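Local atomic coordinates of conserved domain protein (Streptococcus pneumoniae, PDB entry 2I7R), a protein that is of unknown function but belongs to the glyoxalase/bleomycin resistance protein/dioxygenase superfamily and forms a two-chain assembly. Residues H90-T95 / E100-Q105; A21-I26 / L48-N53. One frame throughout, in Å; residues are numbered along the deposited sequence.

Interaction 1: residues H90-T95 / E100-Q105; sequences HGPTVT and ESLLVQ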
ATOM      1  N   HIS A  90       5.451 -12.268 -13.963  1.00 28.15           N
ATOM      2  CA  HIS A  90       5.955 -11.641 -15.191  1.00 30.57           C
ATOM      3  C   HIS A  90       7.454 -11.507 -14.949  1.00 29.57           C
ATOM      4  O   HIS A  90       7.844 -10.849 -13.990  1.00 29.11           O
ATOM      5  CB  HIS A  90       5.278 -10.256 -15.415  1.00 32.13           C
ATOM      6  CG  HIS A  90       5.046  -9.903 -16.851  1.00 37.28           C
ATOM      7  ND1 HIS A  90       5.588  -8.772 -17.437  1.00 43.81           N
ATOM      8  CD2 HIS A  90       4.326 -10.517 -17.825  1.00 42.40           C
ATOM      9  CE1 HIS A  90       5.219  -8.711 -18.711  1.00 43.68           C
ATOM     10  NE2 HIS A  90       4.454  -9.756 -18.972  1.00 44.17           N
ATOM     11  N   GLY A  91       8.264 -12.187 -15.773  1.00 29.20           N
ATOM     12  CA  GLY A  91       9.749 -12.331 -15.625  1.00 27.81           C
ATOM     13  C   GLY A  91      10.316 -10.971 -15.894  1.00 28.13           C
ATOM     14  O   GLY A  91       9.525 -10.064 -16.208  1.00 28.52           O
ATOM     15  N   PRO A  92      11.647 -10.764 -15.729  1.00 27.69           N
ATOM     16  CA  PRO A  92      12.034  -9.356 -15.933  1.00 28.41           C
ATOM     17  C   PRO A  92      11.699  -8.868 -17.353  1.00 28.47           C
ATOM     18  O   PRO A  92      11.879  -9.596 -18.317  1.00 27.79           O
ATOM     19  CB  PRO A  92      13.542  -9.333 -15.635  1.00 28.44           C
ATOM     20  CG  PRO A  92      13.805 -10.596 -14.842  1.00 28.15           C
ATOM     21  CD  PRO A  92      12.807 -11.597 -15.376  1.00 28.04           C
ATOM     22  N   THR A  93      11.108  -7.689 -17.441  1.00 29.08           N
ATOM     23  CA  THR A  93      10.864  -7.047 -18.712  1.00 30.14           C
ATOM     24  C   THR A  93      11.148  -5.568 -18.560  1.00 29.57           C
ATOM     25  O   THR A  93      11.256  -5.058 -17.450  1.00 29.60           O
ATOM     26  CB  THR A  93       9.441  -7.302 -19.251  1.00 31.11           C
ATOM     27  OG1 THR A  93       8.460  -6.887 -18.293  1.00 33.92           O
ATOM     28  CG2 THR A  93       9.233  -8.770 -19.568  1.00 33.16           C
ATOM     29  N   VAL A  94      11.309  -4.875 -19.676  1.00 29.21           N
ATOM     30  CA  VAL A  94      11.676  -3.471 -19.623  1.00 28.26           C
ATOM     31  C   VAL A  94      10.755  -2.658 -20.530  1.00 28.49           C
ATOM     32  O   VAL A  94      10.279  -3.153 -21.546  1.00 28.38           O
ATOM     33  CB  VAL A  94      13.186  -3.283 -19.979  1.00 28.25           C
ATOM     34  CG1 VAL A  94      13.448  -3.590 -21.451  1.00 28.89           C
ATOM     35  CG2 VAL A  94      13.657  -1.928 -19.631  1.00 26.17           C
ATOM     36  N   THR A  95      10.473  -1.422 -20.141  1.00 28.32           N
ATOM     37  CA  THR A  95       9.740  -0.540 -21.016  1.00 28.15           C
ATOM     38  C   THR A  95      10.725   0.196 -21.916  1.00 29.13           C
ATOM     39  O   THR A  95      11.917   0.290 -21.615  1.00 29.05           O
ATOM     40  CB  THR A  95       8.893   0.506 -20.237  1.00 27.88           C
ATOM     41  OG1 THR A  95       9.745   1.446 -19.558  1.00 25.50           O
ATOM     42  CG2 THR A  95       7.952  -0.183 -19.253  1.00 27.54           C
ATOM     43  N   GLU A 100      12.678  -1.482 -15.801  1.00 23.44           N
ATOM     44  CA  GLU A 100      12.712  -2.933 -15.770  1.00 22.94           C
ATOM     45  C   GLU A 100      11.904  -3.392 -14.541  1.00 22.59           C
ATOM     46  O   GLU A 100      12.045  -2.824 -13.462  1.00 22.30           O
ATOM     47  CB  GLU A 100      14.149  -3.438 -15.689  1.00 23.05           C
ATOM     48  CG  GLU A 100      14.280  -4.943 -15.907  1.00 22.04           C
ATOM     49  CD  GLU A 100      15.615  -5.490 -15.420  1.00 21.76           C
ATOM     50  OE1 GLU A 100      16.512  -4.724 -14.963  1.00 18.59           O
ATOM     51  OE2 GLU A 100      15.767  -6.716 -15.521  1.00 24.69           O
ATOM     52  N   SER A 101      11.057  -4.395 -14.721  1.00 21.92           N
ATOM     53  CA  SER A 101      10.284  -4.912 -13.603  1.00 22.72           C
ATOM     54  C   SER A 101      10.149  -6.427 -13.591  1.00 21.73           C
ATOM     55  O   SER A 101      10.395  -7.093 -14.566  1.00 21.04           O
ATOM     56  CB  SER A 101       8.901  -4.254 -13.546  1.00 22.97           C
ATOM     57  OG  SER A 101       8.093  -4.739 -14.588  1.00 25.53           O
ATOM     58  N   LEU A 102       9.750  -6.922 -12.436  1.00 21.28           N
ATOM     59  CA  LEU A 102       9.609  -8.337 -12.129  1.00 20.67           C
ATOM     60  C   LEU A 102       8.421  -8.403 -11.169  1.00 20.49           C
ATOM     61  O   LEU A 102       8.461  -7.831 -10.072  1.00 19.40           O
ATOM     62  CB  LEU A 102      10.867  -8.851 -11.421  1.00 20.25           C
ATOM     63  CG  LEU A 102      10.845 -10.226 -10.751  1.00 21.37           C
ATOM     64  CD1 LEU A 102      10.622 -11.320 -11.815  1.00 21.93           C
ATOM     65  CD2 LEU A 102      12.145 -10.456  -9.950  1.00 19.60           C
ATOM     66  N   LEU A 103       7.381  -9.096 -11.599  1.00 20.23           N
ATOM     67  CA  LEU A 103       6.159  -9.251 -10.826  1.00 21.40           C
ATOM     68  C   LEU A 103       6.075 -10.623 -10.198  1.00 21.19           C
ATOM     69  O   LEU A 103       6.186 -11.630 -10.903  1.00 20.23           O
ATOM     70  CB  LEU A 103       4.958  -9.020 -11.731  1.00 21.45           C
ATOM     71  CG  LEU A 103       4.741  -7.527 -11.534  1.00 25.37           C
ATOM     72  CD1 LEU A 103       4.905  -6.761 -12.820  1.00 25.84           C
ATOM     73  CD2 LEU A 103       3.431  -7.230 -10.766  1.00 25.45           C
ATOM     74  N   VAL A 104       5.898 -10.663  -8.878  1.00 20.73           N
ATOM     75  CA  VAL A 104       5.891 -11.950  -8.166  1.00 21.20           C
ATOM     76  C   VAL A 104       4.642 -12.117  -7.302  1.00 20.27           C
ATOM     77  O   VAL A 104       4.090 -11.141  -6.821  1.00 19.10           O
ATOM     78  CB  VAL A 104       7.206 -12.191  -7.340  1.00 21.93           C
ATOM     79  CG1 VAL A 104       8.398 -11.657  -8.106  1.00 22.81           C
ATOM     80  CG2 VAL A 104       7.148 -11.536  -6.005  1.00 22.48           C
ATOM     81  N   GLN A 105       4.186 -13.357  -7.148  1.00 20.27           N
ATOM     82  CA  GLN A 105       3.017 -13.624  -6.342  1.00 20.16           C
ATOM     83  C   GLN A 105       3.485 -13.611  -4.913  1.00 19.65           C
ATOM     84  O   GLN A 105       4.374 -14.391  -4.557  1.00 20.13           O
ATOM     85  CB  GLN A 105       2.406 -14.992  -6.681  1.00 20.86           C
ATOM     86  CG  GLN A 105       1.078 -15.288  -5.958  1.00 22.23           C
ATOM     87  CD  GLN A 105       0.022 -14.212  -6.241  1.00 27.29           C
ATOM     88  OE1 GLN A 105      -0.461 -14.047  -7.374  1.00 28.16           O
ATOM     89  NE2 GLN A 105      -0.320 -13.460  -5.212  1.00 29.06           N
TER
HETATM   90  O   HOH W   1       8.578  -2.961 -17.092  1.00 30.26           O
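E100 pairs with V94 across the hairpin, and its side chain reaches P92. Its CG stands anti to the backbone N (chi1 -170°) and the rest of the chain is extended, which carries the carboxylate past the carbonyl of T93 to the proline ring, where E100 OE2 lies 3.4 Å from P92 CB. The other oxygen, OE1, forms a salt bridge with R116 on strand 111-116. On the same face V94 CG2 rests 4.0 Å from E100 N, the two residues forming a non-hydrogen-bonded pair. S101 is held at both backbone atoms: S101 N donates to T93 O at 2.8 Å, and S101 O accepts T93 N. A CA-H...O contact from P92 CA, 3.1 Å away, gives S101 O a second, weaker contact. Water 1 bridges S101 OG and, weakly, T93 O. The two strands form an antiparallel beta hairpin at the edge of a βαβββ module, the repeating unit of the glyoxalase fold, and the edge strand carries a beta bulge: the register slips by one residue between the T93-S101 and H90-L103 pairs. The end of L102 comes back to the bulge: its CD1 lies 3.6 Å from H90 O and beside P92 CD, the two side chains pointing the same way, while Y78 of helix 74-84 packs on both. At L103 the ladder resumes, L103 N donating to H90 O at 3.0 Å and L103 O accepting H90 N. On the face shared with T93 and S101, L103 CB meets H90 CB at 3.9 Å, and V56 of the second subunit packs on L103.

Interaction 2: residues A21-I26 / L48-N53; sequences ADLEHI and LMLSQN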
ATOM      1  N   ALA A  21       6.464 -14.968   7.658  1.00 18.75           N
ATOM      2  CA  ALA A  21       7.542 -15.878   7.261  1.00 18.85           C
ATOM      3  C   ALA A  21       7.734 -15.899   5.727  1.00 18.82           C
ATOM      4  O   ALA A  21       8.852 -15.819   5.216  1.00 18.54           O
ATOM      5  CB  ALA A  21       7.262 -17.265   7.785  1.00 19.18           C
ATOM      6  N   ASP A  22       6.625 -15.967   4.997  1.00 19.75           N
ATOM      7  CA  ASP A  22       6.658 -15.962   3.527  1.00 20.08           C
ATOM      8  C   ASP A  22       7.223 -14.651   2.951  1.00 19.88           C
ATOM      9  O   ASP A  22       8.018 -14.665   2.021  1.00 20.05           O
ATOM     10  CB  ASP A  22       5.257 -16.192   2.963  1.00 20.19           C
ATOM     11  CG  ASP A  22       4.743 -17.603   3.199  1.00 21.90           C
ATOM     12  OD1 ASP A  22       5.532 -18.463   3.628  1.00 26.51           O
ATOM     13  OD2 ASP A  22       3.541 -17.839   2.956  1.00 23.56           O
ATOM     14  N   LEU A  23       6.758 -13.534   3.491  1.00 19.47           N
ATOM     15  CA  LEU A  23       7.225 -12.199   3.109  1.00 20.36           C
ATOM     16  C   LEU A  23       8.725 -11.996   3.379  1.00 20.05           C
ATOM     17  O   LEU A  23       9.413 -11.422   2.559  1.00 18.86           O
ATOM     18  CB  LEU A  23       6.376 -11.135   3.815  1.00 20.07           C
ATOM     19  CG  LEU A  23       5.865  -9.926   3.021  1.00 22.96           C
ATOM     20  CD1 LEU A  23       5.538 -10.212   1.536  1.00 21.03           C
ATOM     21  CD2 LEU A  23       4.680  -9.219   3.748  1.00 21.53           C
ATOM     22  N   GLU A  24       9.243 -12.530   4.495  1.00 20.74           N
ATOM     23  CA  GLU A  24      10.701 -12.518   4.753  1.00 21.75           C
ATOM     24  C   GLU A  24      11.550 -13.228   3.682  1.00 22.21           C
ATOM     25  O   GLU A  24      12.598 -12.720   3.308  1.00 22.10           O
ATOM     26  CB  GLU A  24      11.021 -13.088   6.138  1.00 21.51           C
ATOM     27  CG  GLU A  24      10.240 -12.411   7.249  1.00 22.56           C
ATOM     28  CD  GLU A  24      10.581 -12.916   8.645  1.00 24.08           C
ATOM     29  OE1 GLU A  24      10.665 -14.147   8.864  1.00 25.09           O
ATOM     30  OE2 GLU A  24      10.748 -12.050   9.531  1.00 27.82           O
ATOM     31  N   HIS A  25      11.109 -14.399   3.201  1.00 22.48           N
ATOM     32  CA  HIS A  25      11.832 -15.081   2.125  1.00 22.72           C
ATOM     33  C   HIS A  25      11.754 -14.264   0.840  1.00 22.53           C
ATOM     34  O   HIS A  25      12.760 -14.070   0.157  1.00 21.97           O
ATOM     35  CB  HIS A  25      11.311 -16.497   1.885  1.00 23.14           C
ATOM     36  CG  HIS A  25      11.558 -17.426   3.022  1.00 26.09           C
ATOM     37  ND1 HIS A  25      10.544 -17.911   3.817  1.00 30.51           N
ATOM     38  CD2 HIS A  25      12.705 -17.954   3.509  1.00 28.73           C
ATOM     39  CE1 HIS A  25      11.056 -18.703   4.745  1.00 31.89           C
ATOM     40  NE2 HIS A  25      12.365 -18.750   4.574  1.00 31.57           N
ATOM     41  N   ILE A  26      10.567 -13.754   0.525  1.00 22.36           N
ATOM     42  CA  ILE A  26      10.428 -12.965  -0.694  1.00 22.08           C
ATOM     43  C   ILE A  26      11.267 -11.681  -0.670  1.00 21.85           C
ATOM     44  O   ILE A  26      11.888 -11.327  -1.666  1.00 22.09           O
ATOM     45  CB  ILE A  26       8.978 -12.635  -0.965  1.00 22.44           C
ATOM     46  CG1 ILE A  26       8.238 -13.912  -1.381  1.00 22.62           C
ATOM     47  CG2 ILE A  26       8.875 -11.507  -2.033  1.00 23.00           C
ATOM     48  CD1 ILE A  26       6.772 -13.840  -1.189  1.00 23.18           C
ATOM     49  N   LEU A  48       5.784  -1.628   6.139  1.00 20.06           N
ATOM     50  CA  LEU A  48       4.682  -2.482   5.756  1.00 19.28           C
ATOM     51  C   LEU A  48       4.332  -3.332   6.982  1.00 18.98           C
ATOM     52  O   LEU A  48       5.152  -4.121   7.430  1.00 18.95           O
ATOM     53  CB  LEU A  48       5.092  -3.334   4.527  1.00 18.48           C
ATOM     54  CG  LEU A  48       4.186  -4.436   3.930  1.00 19.81           C
ATOM     55  CD1 LEU A  48       2.951  -3.879   3.250  1.00 17.37           C
ATOM     56  CD2 LEU A  48       4.964  -5.246   2.905  1.00 19.34           C
HETATM   57  N   MSE A  49       3.126  -3.169   7.521  1.00 18.32           N
HETATM   58  CA  MSE A  49       2.659  -4.010   8.620  1.00 19.08           C
HETATM   59  C   MSE A  49       1.718  -5.147   8.153  1.00 19.19           C
HETATM   60  O   MSE A  49       0.943  -4.999   7.193  1.00 19.09           O
HETATM   61  CB  MSE A  49       1.907  -3.168   9.669  1.00 19.48           C
HETATM   62  CG  MSE A  49       2.784  -2.354  10.629  1.00 22.60           C
HETATM   63 SE   MSE A  49       4.292  -1.381   9.871  1.00 32.75          SE
HETATM   64  CE  MSE A  49       4.577  -0.147  11.472  1.00 21.22           C
ATOM     65  N   LEU A  50       1.764  -6.258   8.869  1.00 18.60           N
ATOM     66  CA  LEU A  50       0.724  -7.276   8.777  1.00 19.81           C
ATOM     67  C   LEU A  50      -0.035  -7.221  10.091  1.00 20.79           C
ATOM     68  O   LEU A  50       0.572  -7.137  11.163  1.00 21.03           O
ATOM     69  CB  LEU A  50       1.333  -8.659   8.583  1.00 18.51           C
ATOM     70  CG  LEU A  50       2.396  -8.774   7.491  1.00 17.87           C
ATOM     71  CD1 LEU A  50       2.978 -10.174   7.517  1.00 17.48           C
ATOM     72  CD2 LEU A  50       1.782  -8.447   6.111  1.00 17.52           C
ATOM     73  N   SER A  51      -1.352  -7.238  10.027  1.00 21.92           N
ATOM     74  CA  SER A  51      -2.125  -7.176  11.255  1.00 24.40           C
ATOM     75  C   SER A  51      -3.308  -8.124  11.198  1.00 25.32           C
ATOM     76  O   SER A  51      -3.992  -8.179  10.196  1.00 25.38           O
ATOM     77  CB  SER A  51      -2.557  -5.740  11.539  1.00 24.06           C
ATOM     78  OG  SER A  51      -3.515  -5.720  12.583  1.00 28.46           O
ATOM     79  N   GLN A  52      -3.539  -8.879  12.273  1.00 26.67           N
ATOM     80  CA  GLN A  52      -4.721  -9.726  12.355  1.00 27.90           C
ATOM     81  C   GLN A  52      -5.918  -8.911  12.864  1.00 27.94           C
ATOM     82  O   GLN A  52      -7.053  -9.098  12.438  1.00 27.03           O
ATOM     83  CB  GLN A  52      -4.442 -10.928  13.247  1.00 29.06           C
ATOM     84  CG  GLN A  52      -5.515 -12.003  13.190  1.00 32.28           C
ATOM     85  CD  GLN A  52      -5.435 -12.953  14.381  1.00 38.38           C
ATOM     86  OE1 GLN A  52      -4.340 -13.331  14.813  1.00 41.17           O
ATOM     87  NE2 GLN A  52      -6.594 -13.337  14.922  1.00 37.89           N
ATOM     88  N   ASN A  53      -5.638  -7.986  13.766  1.00 28.65           N
ATOM     89  CA  ASN A  53      -6.672  -7.132  14.351  1.00 29.68           C
ATOM     90  C   ASN A  53      -7.285  -6.186  13.320  1.00 29.99           C
ATOM     91  O   ASN A  53      -6.593  -5.643  12.450  1.00 29.46           O
ATOM     92  CB  ASN A  53      -6.075  -6.300  15.516  1.00 30.04           C
ATOM     93  CG  ASN A  53      -7.075  -5.289  16.110  1.00 31.35           C
ATOM     94  OD1 ASN A  53      -8.086  -5.677  16.678  1.00 31.18           O
ATOM     95  ND2 ASN A  53      -6.780  -3.995  15.974  1.00 31.44           N
TER
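Apolar packing makes the whole of this contact, and L23 supplies its helix side. One methyl, L23 CD2, meets both strand leucines: L50 CD2 at 3.8 Å and L48 CD2 at 4.1 Å. The side chains of L23 and L48 cross at about a right angle, whereas L23 meets L50 at a slant. Both strand leucines point toward the helix but differ in the first torsion. L48 has CG anti to its backbone N (chi1 175°), while in L50 CG is anti to the carbonyl carbon (chi1 -49°), and the CD2 methyls of both converge on the same methyl of L23. All three leucines are buried, and the backbones stay well apart, with L23 CA 9.9 Å from L50 CA.

Among polar bonds, S51 OG donates to N53 O at 3.1 Å where the strand ends, away from the leucines, in the carbonyl plane and on a lone pair.

The helix covers a face of the sheet of the first βαβββ module, as in the glyoxalase fold. Strand 46-51 runs between strands 5-12 and 38-43, hydrogen-bonded to both. F41 and P107 also pack on L23, V16, V19 and C20 of helix 16-27 pack on L50, and L6 of the second subunit packs on L48.

In the fold
From the N terminus, the chain runs through strand 5-12 into helix 16-27, then through strands 33-35 and 38-43 to strand 46-51, where interaction 2 closes a loop by bringing that strand back to the helix. Strand 65-70 and helix 74-84 follow before interaction 1 closes the short turn between strands 88-94 and 100-105. The two are in series, neither nested nor crossed. Each involves a different four-stranded sheet of the same 1-4-3-2 order: interaction 2 packs a helix on the first, interaction 1 joins two strands of the second. Their centres lie about 22 Å apart, on opposite sides of the chain's centre, yet they touch where Q105 O packs 4.2 Å from I26 CD1.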